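Pectate lyase (Bacillus, PDB 3VMV) probably cleaves the pectate (polygalacturonate) backbone of plant cell walls by beta-elimination, as a secreted polysaccharide lyase family 1 enzyme. Local coordinates at residues I165-W169 against N170-N174; I194-H198 against N199-N203. All blocks are in the same frame, centred on the assembly; numbering follows the deposited sequence.

Contact 1 (I165-W169 against N170-N174); sequences ITVSW and NKFEN
Asn170 folds back from the bend between strand 165-168 and strand 171-173 and lays its amide against Val167 and Ser168. The bend is the T2 turn of the parallel beta-helix of pectate lyases, where asparagines of successive coils stack inside the beta-helix. Trp169 makes the corner with a left-handed helical backbone conformation (positive phi and psi), so that the two strands fall on different faces of one coil. From CB, which lies 3.6 Å from Trp169 C, the side chain of Asn170 turns its CG anti to its own carbonyl carbon (chi1 -56°), bringing CG to 3.4 Å from Ser168 O. ND2 reaches farthest back, 3.3 Å from Val167 CG1, and the two side chains cross at about a right angle. ND2 is also 3.1 Å from Ser168 O, but the angle is too poor for a hydrogen bond. ND2 donates instead to Ile134 O, while OD1 accepts from Asn137 N; both ends of this buried amide are thus held by the preceding coil. On the other side of the chain, Ser168 OG is hydrogen-bonded to Asp135 OD1 and Trp133 NE1. Val167 CG1, anti to its own backbone N, serves the apolar side of the bend as well: it lies at the rim of the Phe172 ring, near the ring plane, 3.9 Å from Phe172 CZ.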
ATOM      1  N   ILE A 165      -2.900   8.229  -4.289  1.00 11.09           N
ATOM      2  CA  ILE A 165      -2.165   7.516  -3.249  1.00 10.39           C
ATOM      3  C   ILE A 165      -0.839   7.069  -3.846  1.00  8.90           C
ATOM      4  O   ILE A 165      -0.830   6.572  -4.986  1.00  9.32           O
ATOM      5  CB  ILE A 165      -2.962   6.301  -2.800  1.00 11.57           C
ATOM      6  CG1 ILE A 165      -4.390   6.741  -2.452  1.00 19.26           C
ATOM      7  CG2 ILE A 165      -2.242   5.581  -1.629  1.00 12.19           C
ATOM      8  CD1 ILE A 165      -5.302   5.659  -2.012  1.00 26.86           C
ATOM      9  N   THR A 166       0.262   7.282  -3.117  1.00  9.78           N
ATOM     10  CA  THR A 166       1.571   6.773  -3.544  1.00  7.81           C
ATOM     11  C   THR A 166       2.142   5.877  -2.479  1.00  8.30           C
ATOM     12  O   THR A 166       2.200   6.273  -1.316  1.00  9.25           O
ATOM     13  CB  THR A 166       2.533   7.910  -3.829  1.00  9.04           C
ATOM     14  OG1 THR A 166       2.113   8.605  -5.006  1.00 11.00           O
ATOM     15  CG2 THR A 166       3.953   7.384  -4.101  1.00 10.91           C
ATOM     16  N   VAL A 167       2.566   4.693  -2.897  1.00  9.64           N
ATOM     17  CA  VAL A 167       3.143   3.679  -2.041  1.00  8.49           C
ATOM     18  C   VAL A 167       4.563   3.483  -2.576  1.00  8.77           C
ATOM     19  O   VAL A 167       4.743   2.936  -3.678  1.00  9.38           O
ATOM     20  CB  VAL A 167       2.350   2.395  -2.212  1.00  9.30           C
ATOM     21  CG1 VAL A 167       2.953   1.217  -1.415  1.00 10.48           C
ATOM     22  CG2 VAL A 167       0.889   2.653  -1.768  1.00 11.02           C
ATOM     23  N   SER A 168       5.530   3.942  -1.809  1.00  7.80           N
ATOM     24  CA  SER A 168       6.911   4.005  -2.295  1.00  8.10           C
ATOM     25  C   SER A 168       7.920   3.510  -1.287  1.00  8.98           C
ATOM     26  O   SER A 168       7.809   3.753  -0.091  1.00  8.97           O
ATOM     27  CB  SER A 168       7.224   5.451  -2.711  1.00 10.45           C
ATOM     28  OG  SER A 168       7.072   6.364  -1.636  1.00 11.51           O
ATOM     29  N   TRP A 169       8.970   2.862  -1.790  1.00  8.35           N
ATOM     30  CA  TRP A 169      10.137   2.530  -0.954  1.00  8.92           C
ATOM     31  C   TRP A 169       9.841   1.630   0.244  1.00  9.77           C
ATOM     32  O   TRP A 169      10.566   1.661   1.218  1.00 11.56           O
ATOM     33  CB  TRP A 169      10.886   3.804  -0.480  1.00  8.78           C
ATOM     34  CG  TRP A 169      11.454   4.571  -1.674  1.00  8.19           C
ATOM     35  CD1 TRP A 169      10.970   5.746  -2.213  1.00 10.86           C
ATOM     36  CD2 TRP A 169      12.647   4.235  -2.413  1.00 10.32           C
ATOM     37  NE1 TRP A 169      11.809   6.153  -3.246  1.00 12.60           N
ATOM     38  CE2 TRP A 169      12.820   5.240  -3.400  1.00 11.84           C
ATOM     39  CE3 TRP A 169      13.569   3.178  -2.344  1.00 10.24           C
ATOM     40  CZ2 TRP A 169      13.896   5.223  -4.322  1.00 11.00           C
ATOM     41  CZ3 TRP A 169      14.653   3.174  -3.253  1.00 11.97           C
ATOM     42  CH2 TRP A 169      14.783   4.202  -4.225  1.00 12.23           C
ATOM     43  N   ASN A 170       8.773   0.834   0.167  1.00  9.14           N
ATOM     44  CA  ASN A 170       8.432  -0.026   1.289  1.00  7.61           C
ATOM     45  C   ASN A 170       8.897  -1.429   1.052  1.00  9.68           C
ATOM     46  O   ASN A 170       9.161  -1.821  -0.091  1.00 10.63           O
ATOM     47  CB  ASN A 170       6.902  -0.096   1.459  1.00  8.36           C
ATOM     48  CG  ASN A 170       6.260   1.275   1.628  1.00  8.40           C
ATOM     49  OD1 ASN A 170       6.357   1.877   2.698  1.00  8.69           O
ATOM     50  ND2 ASN A 170       5.527   1.739   0.593  1.00  8.50           N
ATOM     51  N   LYS A 171       8.977  -2.217   2.114  1.00 10.16           N
ATOM     52  CA  LYS A 171       9.152  -3.674   1.939  1.00  8.06           C
ATOM     53  C   LYS A 171       7.843  -4.336   2.342  1.00 10.16           C
ATOM     54  O   LYS A 171       7.259  -3.976   3.359  1.00 10.77           O
ATOM     55  CB  LYS A 171      10.258  -4.201   2.828  1.00  8.99           C
ATOM     56  CG  LYS A 171      11.641  -3.599   2.492  1.00 10.23           C
ATOM     57  CD  LYS A 171      12.724  -4.293   3.341  1.00 13.67           C
ATOM     58  CE  LYS A 171      14.123  -3.795   2.930  1.00 20.57           C
ATOM     59  NZ  LYS A 171      15.170  -4.546   3.702  1.00 21.18           N
ATOM     60  N   PHE A 172       7.360  -5.245   1.486  1.00  8.27           N
ATOM     61  CA  PHE A 172       6.192  -6.088   1.774  1.00  9.41           C
ATOM     62  C   PHE A 172       6.735  -7.518   1.701  1.00  9.47           C
ATOM     63  O   PHE A 172       7.196  -7.954   0.641  1.00 10.62           O
ATOM     64  CB  PHE A 172       5.157  -5.958   0.644  1.00  9.67           C
ATOM     65  CG  PHE A 172       4.456  -4.629   0.566  1.00  9.14           C
ATOM     66  CD1 PHE A 172       3.171  -4.490   1.108  1.00 11.09           C
ATOM     67  CD2 PHE A 172       5.062  -3.520  -0.037  1.00  7.36           C
ATOM     68  CE1 PHE A 172       2.472  -3.297   1.036  1.00 11.53           C
ATOM     69  CE2 PHE A 172       4.374  -2.320  -0.122  1.00  8.67           C
ATOM     70  CZ  PHE A 172       3.070  -2.194   0.443  1.00  8.44           C
ATOM     71  N   GLU A 173       6.691  -8.279   2.793  1.00  9.83           N
ATOM     72  CA  GLU A 173       7.329  -9.571   2.803  1.00 10.21           C
ATOM     73  C   GLU A 173       6.524 -10.543   3.619  1.00 10.64           C
ATOM     74  O   GLU A 173       5.795 -10.164   4.528  1.00 11.43           O
ATOM     75  CB  GLU A 173       8.713  -9.475   3.435  1.00 12.93           C
ATOM     76  CG  GLU A 173       9.639  -8.448   2.775  1.00 11.96           C
ATOM     77  CD  GLU A 173      11.105  -8.604   3.203  1.00 13.34           C
ATOM     78  OE1 GLU A 173      11.655  -7.664   3.821  1.00 18.39           O
ATOM     79  OE2 GLU A 173      11.732  -9.660   2.908  1.00 15.28           O
ATOM     80  N   ASN A 174       6.699 -11.812   3.291  1.00  9.53           N
ATOM     81  CA  ASN A 174       6.240 -12.911   4.151  1.00 10.29           C
ATOM     82  C   ASN A 174       4.775 -12.802   4.476  1.00 10.15           C
ATOM     83  O   ASN A 174       4.399 -12.625   5.653  1.00 12.22           O
ATOM     84  CB  ASN A 174       7.080 -12.988   5.446  1.00 12.50           C
ATOM     85  CG  ASN A 174       8.578 -13.012   5.163  1.00 12.53           C
ATOM     86  OD1 ASN A 174       9.023 -13.570   4.177  1.00 13.80           O
ATOM     87  ND2 ASN A 174       9.360 -12.424   6.068  1.00 18.65           N
TER

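Contact 2 (I194-H198 against N199-N203); sequences ITYHH and NYFNN
Tyr196 meets the Asn199 amide with its CB, 3.8 Å from Asn199 ND2, and with the edge of its ring. The same tyrosine approaches the rim of the Phe201 ring, near that ring's plane, with Tyr196 CD1 4.5 Å from Phe201 CZ: a loose apolar approach across the bend at His198. Beside this approach the Asn199 amide reaches back. The torsion that swings Asn199 CG beside its own backbone N (chi1 -58°) turns the amide so that OD1 accepts from Asn170 N and ND2 donates to Val167 O, both on the preceding coil. Within 199-203, Phe201 lays one face of its ring over Asn199 CB, 3.6 Å from the ring plane and offset toward the rim. On the outer side, His197 ND1 and His198 ND1 share a nearly straight hydrogen bond of 2.8 Å (176°), each nitrogen in the plane of the other's ring; this fixes how the two imidazoles are turned, and His198 NE2 is held in addition by Gln307 OE1. Tyr196 and Phe201 point into the beta-helix interior, where both pack on Met179 and Met218, and the bend lies between strand 165-175 of the preceding coil and strands 215-219 and 222-226 of the next.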
ATOM      1  N   ILE A 194      -3.529   5.324  -8.146  1.00  9.49           N
ATOM      2  CA  ILE A 194      -2.530   4.791  -7.193  1.00  9.64           C
ATOM      3  C   ILE A 194      -1.193   4.565  -7.915  1.00  9.48           C
ATOM      4  O   ILE A 194      -1.171   3.950  -8.975  1.00  9.46           O
ATOM      5  CB  ILE A 194      -2.988   3.411  -6.670  1.00 11.42           C
ATOM      6  CG1 ILE A 194      -4.510   3.362  -6.445  1.00 12.99           C
ATOM      7  CG2 ILE A 194      -2.169   2.942  -5.450  1.00 11.24           C
ATOM      8  CD1 ILE A 194      -4.997   4.291  -5.296  1.00 15.25           C
ATOM      9  N   THR A 195      -0.098   4.999  -7.300  1.00  9.05           N
ATOM     10  CA  THR A 195       1.254   4.730  -7.793  1.00  8.37           C
ATOM     11  C   THR A 195       1.957   3.826  -6.795  1.00  9.25           C
ATOM     12  O   THR A 195       1.962   4.123  -5.588  1.00  8.69           O
ATOM     13  CB  THR A 195       2.030   6.065  -7.827  1.00  8.58           C
ATOM     14  OG1 THR A 195       1.373   6.966  -8.718  1.00 10.36           O
ATOM     15  CG2 THR A 195       3.497   5.856  -8.284  1.00 10.45           C
ATOM     16  N   TYR A 196       2.644   2.808  -7.302  1.00  8.38           N
ATOM     17  CA  TYR A 196       3.560   2.016  -6.502  1.00  8.30           C
ATOM     18  C   TYR A 196       4.933   2.104  -7.148  1.00  8.83           C
ATOM     19  O   TYR A 196       5.083   1.746  -8.311  1.00  9.75           O
ATOM     20  CB  TYR A 196       3.154   0.545  -6.499  1.00  8.70           C
ATOM     21  CG  TYR A 196       1.793   0.232  -5.936  1.00  8.38           C
ATOM     22  CD1 TYR A 196       1.639  -0.179  -4.627  1.00  9.21           C
ATOM     23  CD2 TYR A 196       0.658   0.324  -6.724  1.00  9.60           C
ATOM     24  CE1 TYR A 196       0.359  -0.482  -4.129  1.00  9.95           C
ATOM     25  CE2 TYR A 196      -0.620   0.020  -6.212  1.00 10.22           C
ATOM     26  CZ  TYR A 196      -0.728  -0.391  -4.912  1.00 11.50           C
ATOM     27  OH  TYR A 196      -2.007  -0.670  -4.430  1.00 12.44           O
ATOM     28  N   HIS A 197       5.934   2.551  -6.402  1.00  7.95           N
ATOM     29  CA  HIS A 197       7.284   2.562  -6.960  1.00  9.11           C
ATOM     30  C   HIS A 197       8.345   2.284  -5.934  1.00  7.57           C
ATOM     31  O   HIS A 197       8.229   2.617  -4.752  1.00  8.00           O
ATOM     32  CB  HIS A 197       7.556   3.893  -7.746  1.00  7.68           C
ATOM     33  CG  HIS A 197       7.805   5.088  -6.887  1.00  8.43           C
ATOM     34  ND1 HIS A 197       9.074   5.455  -6.473  1.00 11.26           N
ATOM     35  CD2 HIS A 197       6.958   6.009  -6.363  1.00  9.38           C
ATOM     36  CE1 HIS A 197       8.985   6.557  -5.737  1.00 12.30           C
ATOM     37  NE2 HIS A 197       7.710   6.906  -5.650  1.00 11.41           N
ATOM     38  N   HIS A 198       9.403   1.615  -6.389  1.00  9.59           N
ATOM     39  CA  HIS A 198      10.557   1.309  -5.536  1.00  9.41           C
ATOM     40  C   HIS A 198      10.235   0.502  -4.304  1.00  8.14           C
ATOM     41  O   HIS A 198      10.894   0.631  -3.294  1.00  9.13           O
ATOM     42  CB  HIS A 198      11.347   2.581  -5.204  1.00 10.58           C
ATOM     43  CG  HIS A 198      12.047   3.161  -6.391  1.00  9.58           C
ATOM     44  ND1 HIS A 198      11.477   4.128  -7.198  1.00 10.77           N
ATOM     45  CD2 HIS A 198      13.238   2.848  -6.952  1.00 11.23           C
ATOM     46  CE1 HIS A 198      12.324   4.427  -8.172  1.00  9.49           C
ATOM     47  NE2 HIS A 198      13.402   3.674  -8.038  1.00 11.03           N
ATOM     48  N   ASN A 199       9.223  -0.347  -4.399  1.00  9.04           N
ATOM     49  CA  ASN A 199       8.971  -1.278  -3.297  1.00  9.13           C
ATOM     50  C   ASN A 199       9.644  -2.613  -3.545  1.00  9.11           C
ATOM     51  O   ASN A 199       9.879  -3.011  -4.698  1.00  8.87           O
ATOM     52  CB  ASN A 199       7.459  -1.545  -3.147  1.00  8.11           C
ATOM     53  CG  ASN A 199       6.659  -0.271  -2.904  1.00  7.80           C
ATOM     54  OD1 ASN A 199       6.667   0.295  -1.815  1.00  9.35           O
ATOM     55  ND2 ASN A 199       5.983   0.225  -3.970  1.00  7.99           N
ATOM     56  N   TYR A 200       9.859  -3.331  -2.453  1.00  9.26           N
ATOM     57  CA  TYR A 200      10.302  -4.711  -2.488  1.00  7.93           C
ATOM     58  C   TYR A 200       9.109  -5.583  -2.116  1.00 11.36           C
ATOM     59  O   TYR A 200       8.526  -5.389  -1.024  1.00 11.69           O
ATOM     60  CB  TYR A 200      11.352  -4.875  -1.406  1.00 10.67           C
ATOM     61  CG  TYR A 200      12.095  -6.186  -1.332  1.00 11.82           C
ATOM     62  CD1 TYR A 200      12.606  -6.812  -2.477  1.00 13.01           C
ATOM     63  CD2 TYR A 200      12.352  -6.781  -0.099  1.00 14.49           C
ATOM     64  CE1 TYR A 200      13.333  -7.988  -2.378  1.00 13.17           C
ATOM     65  CE2 TYR A 200      13.071  -7.960  -0.021  1.00 14.38           C
ATOM     66  CZ  TYR A 200      13.573  -8.532  -1.136  1.00 13.22           C
ATOM     67  OH  TYR A 200      14.321  -9.711  -1.076  1.00 18.87           O
ATOM     68  N   PHE A 201       8.726  -6.479  -3.028  1.00  9.19           N
ATOM     69  CA  PHE A 201       7.607  -7.411  -2.812  1.00  8.70           C
ATOM     70  C   PHE A 201       8.203  -8.800  -2.767  1.00 10.52           C
ATOM     71  O   PHE A 201       8.554  -9.342  -3.804  1.00 12.10           O
ATOM     72  CB  PHE A 201       6.628  -7.302  -3.981  1.00  9.32           C
ATOM     73  CG  PHE A 201       5.990  -5.921  -4.148  1.00  7.99           C
ATOM     74  CD1 PHE A 201       5.168  -5.366  -3.160  1.00 11.00           C
ATOM     75  CD2 PHE A 201       6.151  -5.208  -5.330  1.00  8.72           C
ATOM     76  CE1 PHE A 201       4.567  -4.112  -3.363  1.00  9.38           C
ATOM     77  CE2 PHE A 201       5.515  -3.993  -5.570  1.00 10.36           C
ATOM     78  CZ  PHE A 201       4.732  -3.418  -4.564  1.00 10.20           C
ATOM     79  N   ASN A 202       8.333  -9.419  -1.595  1.00 10.45           N
ATOM     80  CA  ASN A 202       9.157 -10.624  -1.488  1.00 11.01           C
ATOM     81  C   ASN A 202       8.486 -11.705  -0.616  1.00 11.50           C
ATOM     82  O   ASN A 202       8.033 -11.427   0.487  1.00 11.81           O
ATOM     83  CB  ASN A 202      10.508 -10.226  -0.865  1.00 13.76           C
ATOM     84  CG  ASN A 202      11.370 -11.413  -0.568  1.00 14.20           C
ATOM     85  OD1 ASN A 202      11.698 -12.186  -1.467  1.00 15.24           O
ATOM     86  ND2 ASN A 202      11.782 -11.543   0.684  1.00 15.90           N
ATOM     87  N   ASN A 203       8.488 -12.935  -1.114  1.00 10.87           N
ATOM     88  CA  ASN A 203       7.933 -14.083  -0.367  1.00 10.83           C
ATOM     89  C   ASN A 203       6.460 -13.860  -0.003  1.00 12.72           C
ATOM     90  O   ASN A 203       6.070 -13.824   1.186  1.00 11.35           O
ATOM     91  CB  ASN A 203       8.769 -14.462   0.844  1.00 11.27           C
ATOM     92  CG  ASN A 203       8.316 -15.769   1.445  1.00 13.75           C
ATOM     93  OD1 ASN A 203       8.060 -16.740   0.725  1.00 16.27           O
ATOM     94  ND2 ASN A 203       8.248 -15.817   2.762  1.00 16.69           N
TER

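Overall arrangement
Contact 1 comes first along the chain and contact 2 follows one coil later, their centres about 5 Å apart, roughly the rise of a parallel beta-helix. Strand 165-175 pairs in parallel with both strand 192-197 and strand 200-202, so the two bends lie next to each other on successive coils. Outside, the rings of Trp169 and His198 are stacked and Ser168 packs on His197. Beyond the bends, Phe172 N is probably hydrogen-bonded to Tyr200 O, and Asn174 OD1 lies 2.8 Å from Asn203 ND2, a probable hydrogen bond where both coils turn their next corner. Asn221 repeats the asparagine pattern on the following coil, so side chains as well as strands join successive coils of the beta-helix.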